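Local coordinates for beta-lactamase-like protein (Koribacter versatilis, PDB 6B9V) that is a metal-dependent diphosphatase of the PhnP family with a metallo-beta-lactamase fold that cleaves reactive FAD photoproducts, at residues L190-H203 against L222-L236. Residues are numbered along the deposited sequence; the frame is centred on the assembly and turned at random.
Sequences LRGLDILFLDALRH and LKAKHTYFTHISHDL. With ZN (zinc ion), chain F; MN (manganese (II) ion), chain C.
Leu201 O takes two bonds from Ser233, one from OG at 2.7 Å and one from N at 3.0 Å. Ser233 OG also accepts from Asp235 N, an ST turn, and Asp235 OD2 receives His203 N at 2.9 Å in a nearly straight bond (170°). These links tie down the loops that follow two parallel strands, 195-199 and 226-230, where Leu196 and Leu198 each donate through N and accept through O, as in Tyr228 N to Leu196 O at 2.8 Å. Close by, His231 NE2 binds manganese at 2.2 Å in a site shared with Asp82, His83 and Asp178, while His234 ND1 binds zinc with Cys23, Cys25 and Cys28.

On one face of the sheet, Tyr228 CB makes a CH-pi contact over the centre of the Phe197 ring; the Tyr228 ring itself is displaced beyond it, centroids 5.4 Å apart. On the other, Ala200 CB packs against Phe229 CG at 3.6 Å, and Leu196, its CG anti to the backbone N (chi1 173°), reaches Leu222 CD1 with CD2 at 3.7 Å while CB stays against Ala224 CB. Leu236 CD2 lies over one face of the His203 imidazole, displaced toward its rim, a CH-pi contact.

The strands and helix 212-222 form a beta-alpha-beta unit: the helix packs on Leu198 and Phe229, strand 257-263 meets Phe197 and Tyr228 on the opposite face, and strand 173-176 continues the sheet beside 195-199.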
# COMPACT_ATOMS: atom_id res chain seq x y z
N LEU A 190 -25.77 -18.33 8.98
CA LEU A 190 -25.17 -18.33 7.65
C LEU A 190 -25.84 -19.30 6.68
O LEU A 190 -25.25 -19.67 5.68
CB LEU A 190 -23.68 -18.68 7.77
CG LEU A 190 -22.82 -17.61 8.45
CD1 LEU A 190 -21.40 -18.15 8.64
CD2 LEU A 190 -22.80 -16.33 7.62
N ARG A 191 -27.07 -19.70 6.97
CA ARG A 191 -27.75 -20.66 6.12
C ARG A 191 -28.60 -19.97 5.05
O ARG A 191 -29.04 -18.84 5.22
CB ARG A 191 -28.63 -21.60 6.95
CG ARG A 191 -27.85 -22.41 7.96
CD ARG A 191 -28.67 -23.57 8.49
NE ARG A 191 -27.96 -24.28 9.56
CZ ARG A 191 -27.01 -25.18 9.36
NH1 ARG A 191 -26.64 -25.50 8.13
NH2 ARG A 191 -26.43 -25.77 10.40
N GLY A 192 -28.81 -20.68 3.94
CA GLY A 192 -29.67 -20.19 2.89
C GLY A 192 -29.11 -19.00 2.12
O GLY A 192 -29.87 -18.17 1.64
N LEU A 193 -27.79 -18.91 2.01
CA LEU A 193 -27.13 -17.86 1.22
C LEU A 193 -27.07 -18.19 -0.27
O LEU A 193 -27.01 -19.36 -0.65
CB LEU A 193 -25.70 -17.63 1.73
CG LEU A 193 -25.59 -17.11 3.16
CD1 LEU A 193 -24.17 -17.28 3.68
CD2 LEU A 193 -26.05 -15.64 3.21
N ASP A 194 -27.10 -17.16 -1.12
CA ASP A 194 -26.77 -17.30 -2.54
C ASP A 194 -25.26 -17.29 -2.73
O ASP A 194 -24.71 -18.03 -3.56
CB ASP A 194 -27.38 -16.17 -3.37
CG ASP A 194 -28.87 -16.31 -3.56
OD1 ASP A 194 -29.37 -17.45 -3.52
OD2 ASP A 194 -29.54 -15.27 -3.76
N ILE A 195 -24.60 -16.45 -1.95
CA ILE A 195 -23.16 -16.21 -2.05
C ILE A 195 -22.51 -16.25 -0.67
O ILE A 195 -22.95 -15.54 0.25
CB ILE A 195 -22.84 -14.85 -2.70
CG1 ILE A 195 -23.34 -14.81 -4.15
CG2 ILE A 195 -21.35 -14.57 -2.67
CD1 ILE A 195 -23.13 -13.48 -4.79
N LEU A 196 -21.46 -17.05 -0.53
CA LEU A 196 -20.70 -17.10 0.73
C LEU A 196 -19.19 -17.02 0.48
O LEU A 196 -18.66 -17.77 -0.34
CB LEU A 196 -21.04 -18.37 1.50
CG LEU A 196 -20.21 -18.67 2.75
CD1 LEU A 196 -20.43 -17.60 3.82
CD2 LEU A 196 -20.56 -20.06 3.29
N PHE A 197 -18.51 -16.11 1.17
CA PHE A 197 -17.05 -16.10 1.13
C PHE A 197 -16.50 -16.68 2.43
O PHE A 197 -16.96 -16.33 3.51
CB PHE A 197 -16.50 -14.68 0.93
CG PHE A 197 -16.49 -14.24 -0.52
CD1 PHE A 197 -17.68 -13.97 -1.18
CD2 PHE A 197 -15.29 -14.08 -1.21
CE1 PHE A 197 -17.68 -13.58 -2.51
CE2 PHE A 197 -15.28 -13.69 -2.55
CZ PHE A 197 -16.48 -13.44 -3.20
N LEU A 198 -15.53 -17.59 2.31
CA LEU A 198 -14.81 -18.14 3.45
C LEU A 198 -13.31 -18.01 3.25
O LEU A 198 -12.82 -18.10 2.14
CB LEU A 198 -15.13 -19.63 3.66
CG LEU A 198 -16.59 -20.01 3.91
CD1 LEU A 198 -16.73 -21.55 3.98
CD2 LEU A 198 -17.10 -19.36 5.19
N ASP A 199 -12.61 -17.84 4.36
CA ASP A 199 -11.14 -17.95 4.44
C ASP A 199 -10.67 -19.34 3.96
O ASP A 199 -11.21 -20.35 4.41
CB ASP A 199 -10.74 -17.71 5.91
CG ASP A 199 -9.24 -17.75 6.15
OD1 ASP A 199 -8.65 -18.84 6.11
OD2 ASP A 199 -8.67 -16.67 6.43
N ALA A 200 -9.70 -19.40 3.05
CA ALA A 200 -8.95 -20.65 2.83
C ALA A 200 -7.51 -20.31 2.47
O ALA A 200 -7.21 -19.92 1.33
CB ALA A 200 -9.62 -21.53 1.75
N LEU A 201 -6.63 -20.43 3.45
CA LEU A 201 -5.27 -19.93 3.33
C LEU A 201 -4.37 -20.85 2.53
O LEU A 201 -3.62 -20.40 1.67
CB LEU A 201 -4.67 -19.70 4.71
CG LEU A 201 -3.20 -19.26 4.77
CD1 LEU A 201 -3.08 -17.80 4.28
CD2 LEU A 201 -2.63 -19.43 6.18
N ARG A 202 -4.43 -22.14 2.85
CA ARG A 202 -3.44 -23.10 2.36
C ARG A 202 -3.92 -24.51 2.70
O ARG A 202 -5.00 -24.67 3.27
CB ARG A 202 -2.08 -22.82 2.99
CG ARG A 202 -2.03 -23.16 4.49
CD ARG A 202 -0.76 -22.63 5.15
NE ARG A 202 -0.59 -23.15 6.52
CZ ARG A 202 0.46 -22.87 7.30
NH1 ARG A 202 1.43 -22.08 6.85
NH2 ARG A 202 0.54 -23.38 8.52
N HIS A 203 -3.13 -25.52 2.37
CA HIS A 203 -3.51 -26.90 2.65
C HIS A 203 -3.31 -27.30 4.12
O HIS A 203 -4.14 -28.01 4.69
CB HIS A 203 -2.74 -27.86 1.74
CG HIS A 203 -3.15 -27.81 0.30
ND1 HIS A 203 -4.29 -28.44 -0.17
CD2 HIS A 203 -2.57 -27.23 -0.78
CE1 HIS A 203 -4.39 -28.24 -1.47
NE2 HIS A 203 -3.37 -27.52 -1.86
N LEU A 222 -22.91 -25.45 5.28
CA LEU A 222 -23.74 -24.25 5.14
C LEU A 222 -24.53 -24.21 3.82
O LEU A 222 -25.54 -23.50 3.73
CB LEU A 222 -22.88 -23.00 5.27
CG LEU A 222 -22.25 -22.78 6.65
CD1 LEU A 222 -21.33 -21.56 6.61
CD2 LEU A 222 -23.33 -22.61 7.71
N LYS A 223 -24.08 -24.95 2.82
CA LYS A 223 -24.83 -25.14 1.57
C LYS A 223 -25.28 -23.85 0.88
O LYS A 223 -26.42 -23.76 0.43
CB LYS A 223 -26.07 -26.01 1.85
CG LYS A 223 -25.72 -27.38 2.38
CD LYS A 223 -26.98 -28.20 2.67
CE LYS A 223 -26.64 -29.68 2.72
NZ LYS A 223 -25.51 -29.94 3.65
N ALA A 224 -24.40 -22.86 0.80
CA ALA A 224 -24.67 -21.68 -0.01
C ALA A 224 -24.77 -22.11 -1.46
O ALA A 224 -24.20 -23.14 -1.82
CB ALA A 224 -23.58 -20.61 0.15
N LYS A 225 -25.50 -21.34 -2.28
CA LYS A 225 -25.61 -21.67 -3.70
C LYS A 225 -24.22 -21.70 -4.34
O LYS A 225 -23.87 -22.65 -5.05
CB LYS A 225 -26.49 -20.66 -4.44
CG LYS A 225 -27.97 -20.96 -4.43
CD LYS A 225 -28.69 -20.06 -5.44
CE LYS A 225 -27.96 -20.08 -6.78
NZ LYS A 225 -28.58 -19.16 -7.77
N HIS A 226 -23.44 -20.66 -4.09
CA HIS A 226 -22.05 -20.59 -4.52
C HIS A 226 -21.16 -20.15 -3.37
O HIS A 226 -21.44 -19.13 -2.71
CB HIS A 226 -21.89 -19.63 -5.71
CG HIS A 226 -22.59 -20.10 -6.95
ND1 HIS A 226 -23.83 -19.63 -7.32
CD2 HIS A 226 -22.25 -21.04 -7.87
CE1 HIS A 226 -24.21 -20.24 -8.43
NE2 HIS A 226 -23.27 -21.10 -8.78
N THR A 227 -20.09 -20.90 -3.14
CA THR A 227 -19.15 -20.56 -2.09
C THR A 227 -17.81 -20.19 -2.74
O THR A 227 -17.34 -20.88 -3.65
CB THR A 227 -18.95 -21.73 -1.09
OG1 THR A 227 -20.21 -22.11 -0.51
CG2 THR A 227 -17.99 -21.32 0.03
N TYR A 228 -17.21 -19.10 -2.29
CA TYR A 228 -15.92 -18.65 -2.79
C TYR A 228 -14.92 -18.58 -1.65
O TYR A 228 -15.25 -18.12 -0.56
CB TYR A 228 -16.05 -17.27 -3.45
CG TYR A 228 -16.94 -17.31 -4.65
CD1 TYR A 228 -18.30 -17.09 -4.54
CD2 TYR A 228 -16.42 -17.63 -5.89
CE1 TYR A 228 -19.12 -17.16 -5.63
CE2 TYR A 228 -17.24 -17.69 -7.01
CZ TYR A 228 -18.59 -17.45 -6.86
OH TYR A 228 -19.41 -17.52 -7.95
N PHE A 229 -13.69 -19.01 -1.91
CA PHE A 229 -12.65 -18.91 -0.89
C PHE A 229 -11.78 -17.69 -1.14
O PHE A 229 -11.51 -17.31 -2.29
CB PHE A 229 -11.78 -20.16 -0.86
CG PHE A 229 -12.51 -21.42 -0.43
CD1 PHE A 229 -13.66 -21.35 0.35
CD2 PHE A 229 -12.03 -22.66 -0.79
CE1 PHE A 229 -14.33 -22.53 0.75
CE2 PHE A 229 -12.68 -23.84 -0.39
CZ PHE A 229 -13.83 -23.77 0.38
N THR A 230 -11.29 -17.09 -0.05
CA THR A 230 -10.45 -15.90 -0.19
C THR A 230 -9.33 -15.95 0.86
O THR A 230 -9.22 -16.94 1.60
CB THR A 230 -11.30 -14.61 -0.06
OG1 THR A 230 -10.51 -13.45 -0.37
CG2 THR A 230 -11.88 -14.48 1.36
N HIS A 231 -8.50 -14.91 0.91
CA HIS A 231 -7.31 -14.84 1.78
C HIS A 231 -6.30 -15.93 1.39
O HIS A 231 -5.58 -16.47 2.22
CB HIS A 231 -7.69 -14.96 3.26
CG HIS A 231 -6.78 -14.18 4.17
ND1 HIS A 231 -5.47 -14.54 4.39
CD2 HIS A 231 -6.99 -13.06 4.90
CE1 HIS A 231 -4.91 -13.68 5.22
NE2 HIS A 231 -5.81 -12.76 5.53
N ILE A 232 -6.20 -16.17 0.09
CA ILE A 232 -5.47 -17.30 -0.47
C ILE A 232 -3.97 -17.03 -0.57
O ILE A 232 -3.57 -15.97 -1.03
CB ILE A 232 -6.01 -17.63 -1.87
CG1 ILE A 232 -7.49 -18.06 -1.78
CG2 ILE A 232 -5.15 -18.71 -2.55
CD1 ILE A 232 -8.23 -17.86 -3.08
N SER A 233 -3.16 -18.01 -0.16
CA SER A 233 -1.69 -17.90 -0.21
C SER A 233 -1.09 -18.58 -1.44
O SER A 233 -1.81 -19.24 -2.21
CB SER A 233 -1.07 -18.52 1.06
OG SER A 233 -1.05 -19.93 0.95
N HIS A 234 0.23 -18.46 -1.64
CA HIS A 234 0.86 -19.11 -2.79
C HIS A 234 0.86 -20.64 -2.70
O HIS A 234 1.30 -21.33 -3.63
CB HIS A 234 2.30 -18.56 -3.00
CG HIS A 234 3.25 -18.79 -1.87
ND1 HIS A 234 4.63 -18.77 -2.00
CD2 HIS A 234 3.01 -19.14 -0.57
CE1 HIS A 234 5.19 -19.03 -0.83
NE2 HIS A 234 4.23 -19.26 0.05
N ASP A 235 0.34 -21.17 -1.61
CA ASP A 235 0.21 -22.62 -1.47
C ASP A 235 -0.85 -23.20 -2.40
O ASP A 235 -0.85 -24.40 -2.65
CB ASP A 235 -0.15 -22.98 -0.02
CG ASP A 235 0.19 -24.42 0.33
OD1 ASP A 235 1.35 -24.81 0.10
OD2 ASP A 235 -0.71 -25.15 0.82
N LEU A 236 -1.76 -22.36 -2.90
CA LEU A 236 -2.90 -22.83 -3.68
C LEU A 236 -2.92 -22.29 -5.12
O LEU A 236 -3.27 -21.13 -5.33
CB LEU A 236 -4.21 -22.45 -2.98
CG LEU A 236 -4.40 -22.90 -1.52
CD1 LEU A 236 -5.67 -22.32 -0.90
CD2 LEU A 236 -4.45 -24.40 -1.47
ZN ZN F . 5.73 -18.50 -3.70
MN MN C . -5.80 -11.11 6.95
O HOH W 1 -25.73 -20.63 3.11
O HOH W 2 -28.26 -23.37 3.29
O HOH W 3 -28.59 -21.45 -0.40